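PDB 5IHX: tyrosine--tRNA ligase, mitochondrial from Emericella nidulans, which probably charges mitochondrial tRNA(Tyr) with L-tyrosine, activating the amino acid with ATP and releasing AMP and diphosphate. Local coordinates for residues I68-D73 with V235-S240; H83-M88 with T280-T285; I47-G52 with D241-I246. One frame throughout, in Å; residues are numbered along the deposited sequence.

Contact 1 joins two strands in the central sheet of this C-terminally truncated synthetase, which holds the class I nucleotide-binding fold; contact 2 packs helix 84-95 on the loop leaving strand 277-280, and contact 3 packs helix 243-259 on the edge strand 50-51. Contact 1 is buried core, held by backbone hydrogen bonds and a bound water; contacts 2 and 3 are partly buried and meet mainly through apolar packing, with no direct hydrogen bond between their segments. Strand 68-72 leads toward helix 84-95, and strand 235-238 into helix 243-259. Thr281 of contact 2 meets Gly238 of contact 1, while Thr280 pairs with His48 and Asp49 of contact 3. Contacts 1 and 3 both reach the bound tyrosine.

Contact 1 of 3, residues I68-D73 with V235-S240; sequences IYAGVD and VQVGGS. With TYR (tyrosine), chain C.
Gly71 N, Gln236 OE1 and Val237 O hold one water between the two strands: it accepts from Gly71 N and donates to both oxygens, most closely to Val237 O at 2.7 Å. This bridge takes over where direct parallel pairing stops. Before it, Tyr69 N gives a 3.1 Å hydrogen bond to Val235 O, and Tyr69 O receives Val237 N at 2.9 Å, nearly straight at 170°. Tyr69 and Gln236 point to the same side of the sheet. Gln236 is fully extended, with CG anti to the backbone N (chi1 177°), and this CG rests over the Tyr69 ring face, 4.0 Å from its centroid, as a CH-pi contact. Gln236 OE1 also accepts a hydrogen bond from Gln221 NE2. Tyr69 OH hydrogen-bonds the phenol OH of the bound tyrosine at 3.2 Å, near the plane of the Tyr69 ring, and Gly71 CA comes within 3.5 Å of ligand CD1. The other side is apolar: Ile68 CD1 meets CG1 of both Val235 and Val237. Strand 68-72 thus runs between strands 235-238 and 100-104 of the Rossmann-type sheet, with helix 84-95 packed on Ile68 and Ala70, and Trp225 of helix 212-229 edge-to-face with Tyr69.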
ATOM      1  N   ILE A  68      20.888  15.835  -6.533  1.00 21.73           N
ATOM      2  CA  ILE A  68      20.355  15.035  -7.628  1.00 26.97           C
ATOM      3  C   ILE A  68      20.567  13.562  -7.306  1.00 28.05           C
ATOM      4  O   ILE A  68      21.562  13.208  -6.682  1.00 25.76           O
ATOM      5  CB  ILE A  68      21.028  15.384  -8.973  1.00 28.76           C
ATOM      6  CG1 ILE A  68      20.488  14.490 -10.092  1.00 32.19           C
ATOM      7  CG2 ILE A  68      22.543  15.259  -8.863  1.00 38.89           C
ATOM      8  CD1 ILE A  68      20.877  14.951 -11.485  1.00 37.59           C
ATOM      9  N   TYR A  69      19.628  12.706  -7.705  1.00 25.71           N
ATOM     10  CA  TYR A  69      19.776  11.277  -7.444  1.00 24.31           C
ATOM     11  C   TYR A  69      19.309  10.413  -8.603  1.00 22.72           C
ATOM     12  O   TYR A  69      18.515  10.839  -9.444  1.00 27.20           O
ATOM     13  CB  TYR A  69      19.019  10.880  -6.170  1.00 20.75           C
ATOM     14  CG  TYR A  69      17.584  10.432  -6.373  1.00 27.52           C
ATOM     15  CD1 TYR A  69      17.271   9.083  -6.480  1.00 33.72           C
ATOM     16  CD2 TYR A  69      16.542  11.351  -6.425  1.00 30.06           C
ATOM     17  CE1 TYR A  69      15.967   8.659  -6.655  1.00 26.71           C
ATOM     18  CE2 TYR A  69      15.227  10.934  -6.596  1.00 29.34           C
ATOM     19  CZ  TYR A  69      14.949   9.586  -6.707  1.00 41.69           C
ATOM     20  OH  TYR A  69      13.649   9.161  -6.878  1.00 40.56           O
ATOM     21  N   ALA A  70      19.847   9.197  -8.638  1.00 27.22           N
ATOM     22  CA  ALA A  70      19.426   8.170  -9.577  1.00 28.42           C
ATOM     23  C   ALA A  70      19.195   6.886  -8.801  1.00 29.86           C
ATOM     24  O   ALA A  70      19.934   6.586  -7.864  1.00 25.08           O
ATOM     25  CB  ALA A  70      20.467   7.968 -10.654  1.00 27.14           C
ATOM     26  N   GLY A  71      18.164   6.141  -9.187  1.00 29.97           N
ATOM     27  CA  GLY A  71      17.817   4.906  -8.509  1.00 26.87           C
ATOM     28  C   GLY A  71      18.142   3.676  -9.333  1.00 30.78           C
ATOM     29  O   GLY A  71      18.168   3.729 -10.561  1.00 32.14           O
ATOM     30  N   VAL A  72      18.396   2.565  -8.650  1.00 28.20           N
ATOM     31  CA  VAL A  72      18.622   1.293  -9.321  1.00 29.46           C
ATOM     32  C   VAL A  72      18.060   0.160  -8.468  1.00 29.90           C
ATOM     33  O   VAL A  72      18.287   0.113  -7.259  1.00 31.70           O
ATOM     34  CB  VAL A  72      20.128   1.052  -9.610  1.00 37.40           C
ATOM     35  CG1 VAL A  72      20.958   1.160  -8.332  1.00 35.49           C
ATOM     36  CG2 VAL A  72      20.339  -0.305 -10.271  1.00 37.69           C
ATOM     37  N   ASP A  73      17.305  -0.734  -9.102  1.00 33.24           N
ATOM     38  CA  ASP A  73      16.739  -1.891  -8.416  1.00 46.70           C
ATOM     39  C   ASP A  73      17.649  -3.107  -8.609  1.00 44.07           C
ATOM     40  O   ASP A  73      17.943  -3.486  -9.744  1.00 42.91           O
ATOM     41  CB  ASP A  73      15.328  -2.199  -8.924  1.00 48.79           C
ATOM     42  CG  ASP A  73      14.274  -1.270  -8.338  1.00 54.33           C
ATOM     43  OD1 ASP A  73      13.094  -1.386  -8.732  1.00 51.49           O
ATOM     44  OD2 ASP A  73      14.610  -0.452  -7.454  1.00 50.79           O
ATOM     45  N   VAL A 235      16.319  17.206  -7.699  1.00 28.62           N
ATOM     46  CA  VAL A 235      16.349  16.657  -9.055  1.00 23.73           C
ATOM     47  C   VAL A 235      16.511  15.136  -9.080  1.00 25.98           C
ATOM     48  O   VAL A 235      17.223  14.567  -8.255  1.00 29.36           O
ATOM     49  CB  VAL A 235      17.495  17.287  -9.884  1.00 28.36           C
ATOM     50  CG1 VAL A 235      17.441  16.812 -11.333  1.00 30.38           C
ATOM     51  CG2 VAL A 235      17.428  18.807  -9.823  1.00 34.30           C
ATOM     52  N   GLN A 236      15.827  14.484 -10.020  1.00 20.88           N
ATOM     53  CA  GLN A 236      16.026  13.058 -10.265  1.00 29.10           C
ATOM     54  C   GLN A 236      16.427  12.819 -11.715  1.00 29.91           C
ATOM     55  O   GLN A 236      15.871  13.431 -12.626  1.00 26.95           O
ATOM     56  CB  GLN A 236      14.764  12.252  -9.949  1.00 30.08           C
ATOM     57  CG  GLN A 236      14.917  10.758 -10.257  1.00 27.87           C
ATOM     58  CD  GLN A 236      13.682   9.920  -9.936  1.00 34.96           C
ATOM     59  OE1 GLN A 236      13.671   8.712 -10.172  1.00 38.46           O
ATOM     60  NE2 GLN A 236      12.646  10.553  -9.397  1.00 33.92           N
ATOM     61  N   VAL A 237      17.393  11.924 -11.914  1.00 25.72           N
ATOM     62  CA  VAL A 237      17.770  11.472 -13.247  1.00 22.34           C
ATOM     63  C   VAL A 237      17.571   9.962 -13.361  1.00 25.95           C
ATOM     64  O   VAL A 237      17.820   9.219 -12.414  1.00 27.01           O
ATOM     65  CB  VAL A 237      19.236  11.840 -13.582  1.00 29.89           C
ATOM     66  CG1 VAL A 237      20.191  11.248 -12.559  1.00 33.43           C
ATOM     67  CG2 VAL A 237      19.603  11.373 -14.988  1.00 33.13           C
ATOM     68  N   GLY A 238      17.111   9.515 -14.526  1.00 27.76           N
ATOM     69  CA  GLY A 238      16.896   8.101 -14.769  1.00 26.28           C
ATOM     70  C   GLY A 238      17.105   7.737 -16.224  1.00 27.42           C
ATOM     71  O   GLY A 238      17.407   8.597 -17.049  1.00 23.61           O
ATOM     72  N   GLY A 239      16.963   6.453 -16.538  1.00 24.89           N
ATOM     73  CA  GLY A 239      17.043   5.995 -17.912  1.00 30.00           C
ATOM     74  C   GLY A 239      15.889   6.537 -18.737  1.00 30.18           C
ATOM     75  O   GLY A 239      14.930   7.082 -18.192  1.00 35.16           O
ATOM     76  N   SER A 240      15.987   6.392 -20.055  1.00 33.05           N
ATOM     77  CA  SER A 240      14.966   6.890 -20.976  1.00 44.30           C
ATOM     78  C   SER A 240      13.557   6.392 -20.648  1.00 32.50           C
ATOM     79  O   SER A 240      12.586   7.139 -20.768  1.00 48.71           O
ATOM     80  CB  SER A 240      15.322   6.493 -22.408  1.00 54.50           C
ATOM     81  OG  SER A 240      15.581   5.103 -22.491  1.00 61.38           O
TER
HETATM   82  N   TYR C 501      12.412   2.331 -10.980  1.00 56.37           N
HETATM   83  CA  TYR C 501      13.824   2.474 -11.439  1.00 53.00           C
HETATM   84  C   TYR C 501      14.198   1.356 -12.405  1.00 64.03           C
HETATM   85  O   TYR C 501      15.068   1.518 -13.262  1.00 65.23           O
HETATM   86  CB  TYR C 501      14.777   2.475 -10.243  1.00 42.72           C
HETATM   87  CG  TYR C 501      14.370   3.434  -9.152  1.00 46.65           C
HETATM   88  CD1 TYR C 501      14.387   4.807  -9.366  1.00 37.83           C
HETATM   89  CD2 TYR C 501      13.966   2.969  -7.907  1.00 41.38           C
HETATM   90  CE1 TYR C 501      14.017   5.687  -8.373  1.00 42.87           C
HETATM   91  CE2 TYR C 501      13.593   3.842  -6.908  1.00 40.14           C
HETATM   92  CZ  TYR C 501      13.622   5.200  -7.145  1.00 45.09           C
HETATM   93  OH  TYR C 501      13.250   6.075  -6.154  1.00 52.22           O
HETATM   94  OXT TYR C 501      13.639   0.261 -12.344  1.00 60.43           O
HETATM   95  O   HOH W   1      16.291   7.446 -11.143  1.00 32.71           O

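Contact 2 of 3, residues H83-M88 with T280-T285; sequences HMLPFM and TTPLLT
Just after HVGH, the form of the class I HIGH signature that ends here at His83, Leu85 and Pro86 near the start of helix 84-95 pack on the loop leaving strand 277-280. Leu85 does most of the work. Its chi2 of -170° sets Leu85 CD1 anti to CA. That Leu85 CD1 lies 3.5 Å from Pro282 O and also touches Pro282 CG and Leu284 CD2. The Leu85 side chain crosses that of Pro282 at about a right angle. Nearer the helix backbone, Leu85 CB touches Thr281 CB at 3.7 Å. Thr281 meets Pro86 with both branches: OG1 comes to 3.4 Å from Pro86 CD, while CG2 faces Pro86 N. The same hydroxyl oxygen has a polar partner, a weak hydrogen bond with Gly238 O on strand 235-238. Phe331 of helix 321-331 touches both Leu85 and Leu284. Beyond Thr285 the chain enters the unmodelled residues 288-297, which contain KFGKS, the counterpart of KMSKS. The contact therefore joins the helix behind one class I signature to the loop leading toward the other, a pairing that belongs to the class I synthetase catalytic fold.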
ATOM      1  N   HIS A  83      23.215   0.404 -17.341  1.00 40.01           N
ATOM      2  CA  HIS A  83      22.823   1.217 -16.187  1.00 38.33           C
ATOM      3  C   HIS A  83      23.620   2.508 -16.052  1.00 36.81           C
ATOM      4  O   HIS A  83      23.291   3.358 -15.228  1.00 41.68           O
ATOM      5  CB  HIS A  83      23.003   0.440 -14.874  1.00 44.35           C
ATOM      6  CG  HIS A  83      22.023  -0.672 -14.664  1.00 60.65           C
ATOM      7  ND1 HIS A  83      22.340  -1.997 -14.875  1.00 51.64           N
ATOM      8  CD2 HIS A  83      20.746  -0.658 -14.216  1.00 76.24           C
ATOM      9  CE1 HIS A  83      21.292  -2.749 -14.587  1.00 55.42           C
ATOM     10  NE2 HIS A  83      20.312  -1.960 -14.185  1.00 76.45           N
ATOM     11  N   MET A  84      24.672   2.654 -16.847  1.00 32.80           N
ATOM     12  CA  MET A  84      25.709   3.628 -16.525  1.00 33.93           C
ATOM     13  C   MET A  84      25.385   5.105 -16.743  1.00 30.33           C
ATOM     14  O   MET A  84      25.859   5.944 -15.979  1.00 34.11           O
ATOM     15  CB  MET A  84      26.976   3.297 -17.317  1.00 39.18           C
ATOM     16  CG  MET A  84      27.853   2.236 -16.670  1.00 43.65           C
ATOM     17  SD  MET A  84      28.245   2.582 -14.940  1.00 44.71           S
ATOM     18  CE  MET A  84      29.156   4.117 -15.097  1.00 43.97           C
ATOM     19  N   LEU A  85      24.597   5.438 -17.763  1.00 29.50           N
ATOM     20  CA  LEU A  85      24.471   6.844 -18.152  1.00 31.46           C
ATOM     21  C   LEU A  85      23.888   7.720 -17.038  1.00 27.43           C
ATOM     22  O   LEU A  85      24.392   8.816 -16.796  1.00 26.16           O
ATOM     23  CB  LEU A  85      23.641   6.990 -19.431  1.00 28.54           C
ATOM     24  CG  LEU A  85      24.258   6.393 -20.706  1.00 29.36           C
ATOM     25  CD1 LEU A  85      23.466   6.817 -21.935  1.00 34.82           C
ATOM     26  CD2 LEU A  85      25.734   6.751 -20.866  1.00 28.63           C
ATOM     27  N   PRO A  86      22.834   7.252 -16.350  1.00 27.90           N
ATOM     28  CA  PRO A  86      22.388   8.058 -15.208  1.00 30.20           C
ATOM     29  C   PRO A  86      23.481   8.240 -14.152  1.00 30.26           C
ATOM     30  O   PRO A  86      23.535   9.273 -13.486  1.00 26.22           O
ATOM     31  CB  PRO A  86      21.215   7.252 -14.646  1.00 30.57           C
ATOM     32  CG  PRO A  86      20.695   6.490 -15.807  1.00 28.08           C
ATOM     33  CD  PRO A  86      21.899   6.150 -16.642  1.00 23.09           C
ATOM     34  N   PHE A  87      24.347   7.245 -14.004  1.00 22.19           N
ATOM     35  CA  PHE A  87      25.424   7.337 -13.024  1.00 23.60           C
ATOM     36  C   PHE A  87      26.601   8.149 -13.560  1.00 24.11           C
ATOM     37  O   PHE A  87      27.378   8.705 -12.782  1.00 28.41           O
ATOM     38  CB  PHE A  87      25.864   5.942 -12.582  1.00 32.21           C
ATOM     39  CG  PHE A  87      24.787   5.185 -11.857  1.00 41.02           C
ATOM     40  CD1 PHE A  87      24.277   5.668 -10.664  1.00 46.22           C
ATOM     41  CD2 PHE A  87      24.290   3.994 -12.354  1.00 62.32           C
ATOM     42  CE1 PHE A  87      23.282   4.989  -9.989  1.00 54.21           C
ATOM     43  CE2 PHE A  87      23.296   3.306 -11.680  1.00 65.89           C
ATOM     44  CZ  PHE A  87      22.796   3.805 -10.493  1.00 58.87           C
ATOM     45  N   MET A  88      26.733   8.227 -14.880  1.00 23.17           N
ATOM     46  CA  MET A  88      27.690   9.150 -15.480  1.00 23.87           C
ATOM     47  C   MET A  88      27.257  10.582 -15.163  1.00 28.72           C
ATOM     48  O   MET A  88      28.093  11.457 -14.931  1.00 29.09           O
ATOM     49  CB  MET A  88      27.796   8.944 -16.994  1.00 27.79           C
ATOM     50  CG  MET A  88      28.392   7.606 -17.415  1.00 29.17           C
ATOM     51  SD  MET A  88      30.042   7.284 -16.757  1.00 34.26           S
ATOM     52  CE  MET A  88      30.936   8.735 -17.308  1.00 27.39           C
ATOM     53  N   THR A 280      15.894  12.508 -18.316  1.00 34.70           N
ATOM     54  CA  THR A 280      16.303  11.154 -18.655  1.00 35.99           C
ATOM     55  C   THR A 280      17.580  11.150 -19.482  1.00 31.59           C
ATOM     56  O   THR A 280      17.945  12.159 -20.090  1.00 26.43           O
ATOM     57  CB  THR A 280      15.208  10.421 -19.443  1.00 40.50           C
ATOM     58  OG1 THR A 280      14.947  11.122 -20.666  1.00 36.96           O
ATOM     59  CG2 THR A 280      13.929  10.327 -18.626  1.00 36.98           C
ATOM     60  N   THR A 281      18.245  10.000 -19.501  1.00 28.55           N
ATOM     61  CA  THR A 281      19.438   9.800 -20.313  1.00 28.01           C
ATOM     62  C   THR A 281      19.049   8.976 -21.541  1.00 34.11           C
ATOM     63  O   THR A 281      18.074   8.226 -21.493  1.00 36.40           O
ATOM     64  CB  THR A 281      20.551   9.092 -19.512  1.00 27.13           C
ATOM     65  OG1 THR A 281      20.043   7.873 -18.957  1.00 34.85           O
ATOM     66  CG2 THR A 281      21.045   9.982 -18.379  1.00 29.58           C
ATOM     67  N   PRO A 282      19.801   9.114 -22.647  1.00 34.77           N
ATOM     68  CA  PRO A 282      19.443   8.455 -23.913  1.00 35.20           C
ATOM     69  C   PRO A 282      19.462   6.927 -23.870  1.00 41.87           C
ATOM     70  O   PRO A 282      20.128   6.331 -23.021  1.00 33.49           O
ATOM     71  CB  PRO A 282      20.503   8.974 -24.893  1.00 34.20           C
ATOM     72  CG  PRO A 282      21.619   9.471 -24.048  1.00 40.79           C
ATOM     73  CD  PRO A 282      20.989   9.974 -22.795  1.00 34.31           C
ATOM     74  N   LEU A 283      18.722   6.313 -24.792  1.00 48.93           N
ATOM     75  CA  LEU A 283      18.677   4.859 -24.924  1.00 57.69           C
ATOM     76  C   LEU A 283      19.826   4.319 -25.768  1.00 51.58           C
ATOM     77  O   LEU A 283      20.041   4.762 -26.897  1.00 51.55           O
ATOM     78  CB  LEU A 283      17.351   4.427 -25.556  1.00 65.55           C
ATOM     79  CG  LEU A 283      17.087   2.919 -25.638  1.00 70.26           C
ATOM     80  CD1 LEU A 283      17.031   2.286 -24.253  1.00 67.64           C
ATOM     81  CD2 LEU A 283      15.809   2.642 -26.414  1.00 75.61           C
ATOM     82  N   LEU A 284      20.573   3.380 -25.199  1.00 49.73           N
ATOM     83  CA  LEU A 284      21.668   2.722 -25.905  1.00 62.38           C
ATOM     84  C   LEU A 284      21.152   1.578 -26.783  1.00 66.12           C
ATOM     85  O   LEU A 284      20.462   0.684 -26.294  1.00 63.26           O
ATOM     86  CB  LEU A 284      22.704   2.211 -24.904  1.00 65.92           C
ATOM     87  CG  LEU A 284      23.341   3.307 -24.044  1.00 70.02           C
ATOM     88  CD1 LEU A 284      24.131   2.707 -22.893  1.00 71.61           C
ATOM     89  CD2 LEU A 284      24.231   4.205 -24.894  1.00 64.53           C
ATOM     90  N   THR A 285      21.491   1.609 -28.071  1.00 62.53           N
ATOM     91  CA  THR A 285      21.106   0.542 -28.996  1.00 75.73           C
ATOM     92  C   THR A 285      22.325  -0.234 -29.484  1.00 81.23           C
ATOM     93  O   THR A 285      23.451   0.263 -29.432  1.00 76.72           O
ATOM     94  CB  THR A 285      20.358   1.093 -30.226  1.00 79.84           C
ATOM     95  OG1 THR A 285      21.221   1.965 -30.967  1.00 84.72           O
ATOM     96  CG2 THR A 285      19.105   1.847 -29.804  1.00 79.97           C
TER

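Contact 3 of 3, residues I47-G52 with D241-I246; sequences IHDVVG and DQYGNI. With TYR (tyrosine), chain C.
Val51 and Tyr243 slide past each other in opposite directions, joining the short edge strand 50-51 of the Rossmann-type sheet to the first turn of helix 243-259. Val51 is the centre of an inverse gamma turn, closed by a weak bond from Gly52 N to Val50 O, and its side chain points toward the helix. Tyr243 sets off across that direction; CG is anti to the backbone N (chi1 -172°), and the end of the side chain comes nearer to the strand. Val51 CG2 approaches the ring obliquely, 3.7 Å from Tyr243 CD2. Asp49 CB comes to Tyr243 CD2, also obliquely, at 3.9 Å. Val50 O, by contrast, lies near the ring plane, at the edge, 4.0 Å from Tyr243 CE2. One turn along, Ile246 crosses Val51 at a slant and puts its CG2 3.6 Å from Val51 CG2. Ile246 also leans on Trp225 of helix 212-229, while Val51 is backbone-bonded to Gly278 of the adjoining strand. At the helix start, Gln242 in the N-cap position turns its side chain away from the strand and into the tyrosine pocket. Its NE2 bonds Asp113, a ligand partner too, and Gln242 OE1 takes a weak, 3.4 Å bond from the amino N of the bound tyrosine. Asn245 ND2 donates to that same Gln242 OE1 at 3.1 Å, almost straight (173°) but from above the Gln242 carbonyl plane.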
ATOM      1  N   ILE A  47      21.701  14.240 -21.843  1.00 29.05           N
ATOM      2  CA  ILE A  47      20.278  14.516 -21.633  1.00 34.60           C
ATOM      3  C   ILE A  47      19.453  14.111 -22.850  1.00 35.80           C
ATOM      4  O   ILE A  47      19.690  14.592 -23.957  1.00 32.44           O
ATOM      5  CB  ILE A  47      20.018  16.006 -21.332  1.00 30.73           C
ATOM      6  CG1 ILE A  47      20.851  16.452 -20.127  1.00 30.96           C
ATOM      7  CG2 ILE A  47      18.522  16.245 -21.099  1.00 36.53           C
ATOM      8  CD1 ILE A  47      20.613  17.886 -19.690  1.00 40.06           C
ATOM      9  N   HIS A  48      18.482  13.227 -22.633  1.00 36.03           N
ATOM     10  CA  HIS A  48      17.555  12.825 -23.683  1.00 33.51           C
ATOM     11  C   HIS A  48      16.298  13.689 -23.614  1.00 37.29           C
ATOM     12  O   HIS A  48      16.047  14.507 -24.501  1.00 39.97           O
ATOM     13  CB  HIS A  48      17.197  11.344 -23.555  1.00 30.64           C
ATOM     14  CG  HIS A  48      16.231  10.868 -24.595  1.00 50.07           C
ATOM     15  ND1 HIS A  48      16.466  11.010 -25.944  1.00 61.65           N
ATOM     16  CD2 HIS A  48      15.029  10.256 -24.482  1.00 48.67           C
ATOM     17  CE1 HIS A  48      15.449  10.503 -26.622  1.00 56.23           C
ATOM     18  NE2 HIS A  48      14.566  10.039 -25.758  1.00 53.54           N
ATOM     19  N   ASP A  49      15.510  13.491 -22.560  1.00 38.03           N
ATOM     20  CA  ASP A  49      14.323  14.303 -22.303  1.00 35.22           C
ATOM     21  C   ASP A  49      14.392  14.956 -20.932  1.00 35.53           C
ATOM     22  O   ASP A  49      14.890  14.362 -19.977  1.00 44.91           O
ATOM     23  CB  ASP A  49      13.047  13.456 -22.390  1.00 46.77           C
ATOM     24  CG  ASP A  49      12.692  13.068 -23.812  1.00 61.46           C
ATOM     25  OD1 ASP A  49      13.026  13.828 -24.747  1.00 70.59           O
ATOM     26  OD2 ASP A  49      12.063  12.003 -23.992  1.00 66.64           O
ATOM     27  N   VAL A  50      13.883  16.180 -20.846  1.00 33.42           N
ATOM     28  CA  VAL A  50      13.708  16.852 -19.568  1.00 30.26           C
ATOM     29  C   VAL A  50      12.268  16.659 -19.115  1.00 35.84           C
ATOM     30  O   VAL A  50      11.331  16.986 -19.840  1.00 37.23           O
ATOM     31  CB  VAL A  50      14.037  18.356 -19.654  1.00 28.42           C
ATOM     32  CG1 VAL A  50      13.698  19.063 -18.339  1.00 28.30           C
ATOM     33  CG2 VAL A  50      15.498  18.561 -20.017  1.00 27.52           C
ATOM     34  N   VAL A  51      12.102  16.115 -17.915  1.00 43.38           N
ATOM     35  CA  VAL A  51      10.778  15.955 -17.332  1.00 38.34           C
ATOM     36  C   VAL A  51      10.357  17.291 -16.733  1.00 40.47           C
ATOM     37  O   VAL A  51      10.504  17.528 -15.535  1.00 41.86           O
ATOM     38  CB  VAL A  51      10.757  14.853 -16.260  1.00 34.45           C
ATOM     39  CG1 VAL A  51       9.345  14.659 -15.727  1.00 37.77           C
ATOM     40  CG2 VAL A  51      11.283  13.550 -16.841  1.00 37.35           C
ATOM     41  N   GLY A  52       9.840  18.159 -17.595  1.00 42.02           N
ATOM     42  CA  GLY A  52       9.540  19.529 -17.234  1.00 28.49           C
ATOM     43  C   GLY A  52      10.123  20.452 -18.283  1.00 31.57           C
ATOM     44  O   GLY A  52      10.337  20.041 -19.425  1.00 36.18           O
ATOM     45  N   ASP A 241      13.444   5.135 -20.231  1.00 32.26           N
ATOM     46  CA  ASP A 241      12.136   4.536 -19.975  1.00 38.37           C
ATOM     47  C   ASP A 241      11.528   4.979 -18.643  1.00 42.81           C
ATOM     48  O   ASP A 241      10.437   4.539 -18.280  1.00 43.23           O
ATOM     49  CB  ASP A 241      12.240   3.009 -19.997  1.00 52.49           C
ATOM     50  CG  ASP A 241      13.037   2.462 -18.827  1.00 73.12           C
ATOM     51  OD1 ASP A 241      13.972   3.151 -18.367  1.00 80.45           O
ATOM     52  OD2 ASP A 241      12.723   1.346 -18.362  1.00 79.36           O
ATOM     53  N   GLN A 242      12.225   5.854 -17.924  1.00 36.63           N
ATOM     54  CA  GLN A 242      11.768   6.305 -16.611  1.00 35.53           C
ATOM     55  C   GLN A 242      11.034   7.639 -16.675  1.00 31.86           C
ATOM     56  O   GLN A 242      10.699   8.213 -15.638  1.00 32.64           O
ATOM     57  CB  GLN A 242      12.953   6.410 -15.647  1.00 37.75           C
ATOM     58  CG  GLN A 242      13.533   5.065 -15.248  1.00 37.44           C
ATOM     59  CD  GLN A 242      12.538   4.224 -14.473  1.00 41.78           C
ATOM     60  OE1 GLN A 242      12.007   4.660 -13.450  1.00 43.34           O
ATOM     61  NE2 GLN A 242      12.260   3.025 -14.968  1.00 47.60           N
ATOM     62  N   TYR A 243      10.788   8.131 -17.885  1.00 27.50           N
ATOM     63  CA  TYR A 243      10.096   9.405 -18.059  1.00 34.14           C
ATOM     64  C   TYR A 243       8.770   9.417 -17.303  1.00 35.84           C
ATOM     65  O   TYR A 243       8.488  10.347 -16.549  1.00 35.08           O
ATOM     66  CB  TYR A 243       9.850   9.697 -19.540  1.00 40.13           C
ATOM     67  CG  TYR A 243       9.312  11.087 -19.784  1.00 45.96           C
ATOM     68  CD1 TYR A 243       7.948  11.344 -19.731  1.00 49.16           C
ATOM     69  CD2 TYR A 243      10.167  12.146 -20.053  1.00 48.51           C
ATOM     70  CE1 TYR A 243       7.452  12.615 -19.946  1.00 50.00           C
ATOM     71  CE2 TYR A 243       9.681  13.420 -20.268  1.00 48.68           C
ATOM     72  CZ  TYR A 243       8.322  13.649 -20.214  1.00 55.79           C
ATOM     73  OH  TYR A 243       7.831  14.917 -20.427  1.00 60.61           O
ATOM     74  N   GLY A 244       7.967   8.375 -17.509  1.00 43.83           N
ATOM     75  CA  GLY A 244       6.673   8.256 -16.861  1.00 34.07           C
ATOM     76  C   GLY A 244       6.742   8.317 -15.347  1.00 33.33           C
ATOM     77  O   GLY A 244       6.007   9.084 -14.722  1.00 40.12           O
ATOM     78  N   ASN A 245       7.614   7.508 -14.750  1.00 30.60           N
ATOM     79  CA  ASN A 245       7.763   7.489 -13.295  1.00 30.80           C
ATOM     80  C   ASN A 245       8.248   8.824 -12.745  1.00 26.91           C
ATOM     81  O   ASN A 245       7.789   9.270 -11.695  1.00 34.95           O
ATOM     82  CB  ASN A 245       8.720   6.377 -12.860  1.00 46.41           C
ATOM     83  CG  ASN A 245       8.151   4.987 -13.095  1.00 56.98           C
ATOM     84  OD1 ASN A 245       6.935   4.796 -13.113  1.00 54.00           O
ATOM     85  ND2 ASN A 245       9.033   4.007 -13.261  1.00 53.17           N
ATOM     86  N   ILE A 246       9.181   9.458 -13.447  1.00 33.74           N
ATOM     87  CA  ILE A 246       9.718  10.733 -12.994  1.00 34.14           C
ATOM     88  C   ILE A 246       8.654  11.822 -13.128  1.00 34.88           C
ATOM     89  O   ILE A 246       8.533  12.681 -12.256  1.00 35.79           O
ATOM     90  CB  ILE A 246      10.991  11.122 -13.777  1.00 28.91           C
ATOM     91  CG1 ILE A 246      12.102  10.109 -13.490  1.00 30.36           C
ATOM     92  CG2 ILE A 246      11.457  12.528 -13.395  1.00 27.81           C
ATOM     93  CD1 ILE A 246      13.364  10.305 -14.309  1.00 31.97           C
TER
HETATM   94  N   TYR C 501      12.412   2.331 -10.980  1.00 56.37           N
HETATM   95  CA  TYR C 501      13.824   2.474 -11.439  1.00 53.00           C
HETATM   96  C   TYR C 501      14.198   1.356 -12.405  1.00 64.03           C
HETATM   97  O   TYR C 501      15.068   1.518 -13.262  1.00 65.23           O
HETATM   98  CB  TYR C 501      14.777   2.475 -10.243  1.00 42.72           C
HETATM   99  CG  TYR C 501      14.370   3.434  -9.152  1.00 46.65           C
HETATM  100  CD1 TYR C 501      14.387   4.807  -9.366  1.00 37.83           C
HETATM  101  CD2 TYR C 501      13.966   2.969  -7.907  1.00 41.38           C
HETATM  102  CE1 TYR C 501      14.017   5.687  -8.373  1.00 42.87           C
HETATM  103  CE2 TYR C 501      13.593   3.842  -6.908  1.00 40.14           C
HETATM  104  CZ  TYR C 501      13.622   5.200  -7.145  1.00 45.09           C
HETATM  105  OH  TYR C 501      13.250   6.075  -6.154  1.00 52.22           O
HETATM  106  OXT TYR C 501      13.639   0.261 -12.344  1.00 60.43           O